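Local atomic coordinates of putative N-acetylmuramoyl-L-alanine amidase,autolysin cwp6 (Peptoclostridium difficile, PDB entry 5J72), a protein that probably cleaves the amide bond between N-acetylmuramic acid and L-alanine in peptidoglycan as a zinc-dependent amidase, and carries CWB2 cell wall-anchoring modules. Residues A130-T143 / K410-M422. Sequence-based numbering, arbitrary orientation.
Sequences APVKKLAGATRFET and KTAETVYQIGDGM. With NA (sodium ion), chain E.
Lys-134 runs its extended chain obliquely across the side chain of Gln-417: CD lies 3.9 Å from Gln-417 CD, and CE passes 3.7 Å from Gln-417 NE2. With CG anti to the backbone N (chi1 -176°) and the methylenes straight beyond it, the ammonium group is carried past the amide to Asp-420, where NZ forms a salt bridge of 2.8 Å to the anti lone pair of OD2. On the same face Val-132 sets CG2 against CB of Val-415 (4.2 Å), and helix 424-433 packs over this side through Ile-427. On the other face the Tyr-416 ring is met obliquely by Lys-133 CB and, at CD1, by Leu-135 CD1 (3.7 Å). That leucine methyl also touches CD1 of Ile-418, beneath helices 140-151 and 375-387. Between the two faces, strands 132-135 and 414-418 pair in parallel, with five backbone hydrogen bonds from Val-415 N to Pro-131 O through to Gly-419 N to Leu-135 O (2.9 Å). Beyond the strands, a water accepts from Asp-420 N and donates to Gly-137 O, while Thr-143 OG1 takes the N-H of Gly-137 (2.9 Å). The pairing thus joins the first CWB2 repeat to the third, with apolar side chains turned to helices on both faces, whereas the Lys-134 to Asp-420 ion pair is solvent-exposed, where water would probably weaken its electrostatic contribution.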
# COMPACT_ATOMS: atom_id res chain seq x y z
N ALA A 130 -8.23 -0.81 -14.87
CA ALA A 130 -9.19 -1.38 -13.92
C ALA A 130 -10.14 -0.30 -13.54
O ALA A 130 -9.75 0.87 -13.46
CB ALA A 130 -8.44 -1.91 -12.69
N PRO A 131 -11.44 -0.60 -13.32
CA PRO A 131 -12.34 0.50 -12.94
C PRO A 131 -11.95 1.16 -11.58
O PRO A 131 -11.51 0.45 -10.67
CB PRO A 131 -13.73 -0.21 -12.85
CG PRO A 131 -13.36 -1.70 -12.57
CD PRO A 131 -12.13 -1.89 -13.45
N VAL A 132 -12.14 2.46 -11.47
CA VAL A 132 -11.78 3.19 -10.26
C VAL A 132 -13.03 3.64 -9.55
O VAL A 132 -13.91 4.26 -10.16
CB VAL A 132 -10.92 4.40 -10.70
CG1 VAL A 132 -10.67 5.39 -9.58
CG2 VAL A 132 -9.59 3.91 -11.27
N LYS A 133 -13.11 3.35 -8.24
CA LYS A 133 -14.23 3.85 -7.44
C LYS A 133 -13.65 4.92 -6.52
O LYS A 133 -12.79 4.61 -5.70
CB LYS A 133 -14.85 2.66 -6.66
CG LYS A 133 -15.87 3.17 -5.63
CD LYS A 133 -17.21 3.43 -6.29
CE LYS A 133 -18.22 3.96 -5.27
NZ LYS A 133 -19.42 4.46 -5.97
N LYS A 134 -14.06 6.17 -6.63
CA LYS A 134 -13.48 7.21 -5.80
C LYS A 134 -14.32 7.43 -4.51
O LYS A 134 -15.52 7.61 -4.59
CB LYS A 134 -13.40 8.52 -6.59
CG LYS A 134 -12.72 9.61 -5.80
CD LYS A 134 -12.44 10.81 -6.66
CE LYS A 134 -11.61 11.79 -5.87
NZ LYS A 134 -11.69 13.14 -6.47
N LEU A 135 -13.68 7.40 -3.34
CA LEU A 135 -14.36 7.57 -2.03
C LEU A 135 -13.73 8.77 -1.42
O LEU A 135 -12.65 8.69 -0.82
CB LEU A 135 -14.14 6.30 -1.13
CG LEU A 135 -14.63 5.01 -1.79
CD1 LEU A 135 -14.30 3.72 -0.86
CD2 LEU A 135 -16.21 5.09 -2.06
N ALA A 136 -14.38 9.93 -1.55
CA ALA A 136 -13.72 11.12 -1.06
C ALA A 136 -14.66 12.26 -0.88
O ALA A 136 -15.67 12.31 -1.59
CB ALA A 136 -12.69 11.55 -2.11
N GLY A 137 -14.33 13.18 0.02
CA GLY A 137 -15.10 14.41 0.20
C GLY A 137 -14.13 15.60 0.33
O GLY A 137 -12.92 15.43 0.09
N ALA A 138 -14.62 16.77 0.74
CA ALA A 138 -13.83 18.01 0.89
C ALA A 138 -12.72 17.88 1.89
O ALA A 138 -11.63 18.40 1.66
CB ALA A 138 -14.74 19.15 1.29
N THR A 139 -12.96 17.22 3.03
CA THR A 139 -11.93 17.03 4.04
C THR A 139 -11.90 15.56 4.46
O THR A 139 -12.73 14.75 4.01
CB THR A 139 -12.19 17.91 5.27
OG1 THR A 139 -13.20 17.30 6.08
CG2 THR A 139 -12.71 19.33 4.89
N ARG A 140 -10.96 15.25 5.32
CA ARG A 140 -10.80 13.92 5.85
C ARG A 140 -12.15 13.44 6.50
O ARG A 140 -12.44 12.24 6.42
CB ARG A 140 -9.70 13.93 6.90
CG ARG A 140 -9.95 14.91 8.05
CD ARG A 140 -8.66 15.11 8.94
NE ARG A 140 -7.58 15.63 8.08
CZ ARG A 140 -6.28 15.57 8.34
NH1 ARG A 140 -5.84 15.07 9.49
NH2 ARG A 140 -5.40 15.98 7.44
N PHE A 141 -12.91 14.34 7.13
CA PHE A 141 -14.19 13.95 7.77
C PHE A 141 -15.17 13.45 6.71
O PHE A 141 -15.79 12.42 6.94
CB PHE A 141 -14.83 15.15 8.51
CG PHE A 141 -13.97 15.59 9.64
CD1 PHE A 141 -14.07 15.00 10.89
CD2 PHE A 141 -12.99 16.58 9.45
CE1 PHE A 141 -13.21 15.37 11.94
CE2 PHE A 141 -12.13 16.94 10.49
CZ PHE A 141 -12.25 16.34 11.73
N GLU A 142 -15.33 14.19 5.56
CA GLU A 142 -16.26 13.74 4.54
C GLU A 142 -15.73 12.53 3.84
O GLU A 142 -16.54 11.71 3.38
CB GLU A 142 -16.57 14.81 3.48
CG GLU A 142 -17.32 16.01 4.03
CD GLU A 142 -16.41 17.01 4.72
OE1 GLU A 142 -15.18 16.98 4.51
OE2 GLU A 142 -16.92 17.82 5.50
N THR A 143 -14.40 12.40 3.71
CA THR A 143 -13.88 11.20 3.06
C THR A 143 -14.22 9.96 3.95
O THR A 143 -14.60 8.93 3.38
CB THR A 143 -12.35 11.32 2.84
OG1 THR A 143 -12.19 12.19 1.74
CG2 THR A 143 -11.67 9.97 2.46
N LYS A 410 1.04 -7.61 -10.77
CA LYS A 410 -0.32 -8.00 -10.31
C LYS A 410 -1.45 -7.34 -11.06
O LYS A 410 -1.25 -6.41 -11.84
CB LYS A 410 -0.48 -7.57 -8.82
CG LYS A 410 0.53 -8.23 -7.89
CD LYS A 410 0.23 -7.93 -6.35
CE LYS A 410 1.32 -8.48 -5.43
NZ LYS A 410 1.32 -9.94 -5.37
N THR A 411 -2.66 -7.86 -10.82
CA THR A 411 -3.84 -7.15 -11.32
C THR A 411 -4.75 -6.99 -10.09
O THR A 411 -4.55 -7.70 -9.10
CB THR A 411 -4.61 -7.99 -12.41
OG1 THR A 411 -5.01 -9.25 -11.83
CG2 THR A 411 -3.75 -8.25 -13.63
N ALA A 412 -5.65 -6.05 -10.12
CA ALA A 412 -6.64 -5.85 -9.05
C ALA A 412 -7.97 -5.67 -9.81
O ALA A 412 -8.00 -4.94 -10.81
CB ALA A 412 -6.35 -4.57 -8.28
N GLU A 413 -9.07 -6.29 -9.32
CA GLU A 413 -10.37 -6.12 -10.03
C GLU A 413 -10.88 -4.73 -9.95
O GLU A 413 -11.35 -4.20 -10.95
CB GLU A 413 -11.39 -7.07 -9.42
CG GLU A 413 -10.93 -8.49 -9.61
CD GLU A 413 -11.78 -9.50 -8.84
OE1 GLU A 413 -12.64 -9.10 -8.05
OE2 GLU A 413 -11.57 -10.71 -9.04
N THR A 414 -10.77 -4.08 -8.78
CA THR A 414 -11.26 -2.73 -8.59
C THR A 414 -10.22 -1.87 -7.87
O THR A 414 -9.58 -2.37 -6.92
CB THR A 414 -12.52 -2.76 -7.67
OG1 THR A 414 -13.48 -3.67 -8.27
CG2 THR A 414 -13.16 -1.39 -7.48
N VAL A 415 -10.11 -0.62 -8.26
CA VAL A 415 -9.17 0.26 -7.61
C VAL A 415 -10.00 1.28 -6.92
O VAL A 415 -10.87 1.92 -7.53
CB VAL A 415 -8.23 0.94 -8.66
CG1 VAL A 415 -7.39 2.04 -7.98
CG2 VAL A 415 -7.35 -0.09 -9.33
N TYR A 416 -9.79 1.47 -5.60
CA TYR A 416 -10.51 2.49 -4.92
C TYR A 416 -9.63 3.66 -4.68
O TYR A 416 -8.54 3.48 -4.12
CB TYR A 416 -10.98 2.01 -3.53
CG TYR A 416 -12.03 0.92 -3.61
CD1 TYR A 416 -13.36 1.20 -3.39
CD2 TYR A 416 -11.66 -0.39 -3.86
CE1 TYR A 416 -14.33 0.17 -3.42
CE2 TYR A 416 -12.62 -1.41 -3.89
CZ TYR A 416 -13.94 -1.12 -3.67
OH TYR A 416 -14.83 -2.19 -3.70
N GLN A 417 -10.04 4.83 -5.07
CA GLN A 417 -9.24 6.03 -4.83
C GLN A 417 -9.76 6.70 -3.56
O GLN A 417 -10.90 7.17 -3.49
CB GLN A 417 -9.37 6.99 -6.02
CG GLN A 417 -8.77 8.35 -5.75
CD GLN A 417 -8.89 9.20 -7.04
OE1 GLN A 417 -9.41 8.73 -8.05
NE2 GLN A 417 -8.38 10.45 -7.02
N ILE A 418 -8.92 6.76 -2.54
CA ILE A 418 -9.30 7.34 -1.26
C ILE A 418 -8.93 8.79 -1.15
O ILE A 418 -7.77 9.16 -1.32
CB ILE A 418 -8.57 6.57 -0.12
CG1 ILE A 418 -8.78 5.04 -0.27
CG2 ILE A 418 -9.06 7.08 1.25
CD1 ILE A 418 -10.29 4.62 -0.24
N GLY A 419 -9.89 9.63 -0.85
CA GLY A 419 -9.57 11.02 -0.68
C GLY A 419 -9.44 11.74 -2.01
O GLY A 419 -9.38 11.18 -3.08
N ASP A 420 -9.42 13.05 -1.88
CA ASP A 420 -9.30 13.96 -3.00
C ASP A 420 -7.87 14.59 -3.02
O ASP A 420 -7.31 14.86 -1.96
CB ASP A 420 -10.31 15.08 -2.83
CG ASP A 420 -10.35 15.94 -4.06
OD1 ASP A 420 -10.05 17.14 -3.95
OD2 ASP A 420 -10.66 15.39 -5.15
N GLY A 421 -7.30 14.81 -4.20
CA GLY A 421 -6.00 15.46 -4.26
C GLY A 421 -4.99 14.71 -5.10
O GLY A 421 -4.05 15.33 -5.59
N MET A 422 -5.14 13.39 -5.24
CA MET A 422 -4.22 12.64 -6.05
C MET A 422 -4.48 12.99 -7.52
O MET A 422 -5.65 13.06 -7.92
CB MET A 422 -4.39 11.13 -5.82
CG MET A 422 -3.35 10.31 -6.60
SD MET A 422 -3.21 8.62 -5.97
CE MET A 422 -2.62 8.94 -4.37
NA NA E . -0.18 -5.32 -13.52
O HOH W 1 -10.29 14.42 0.63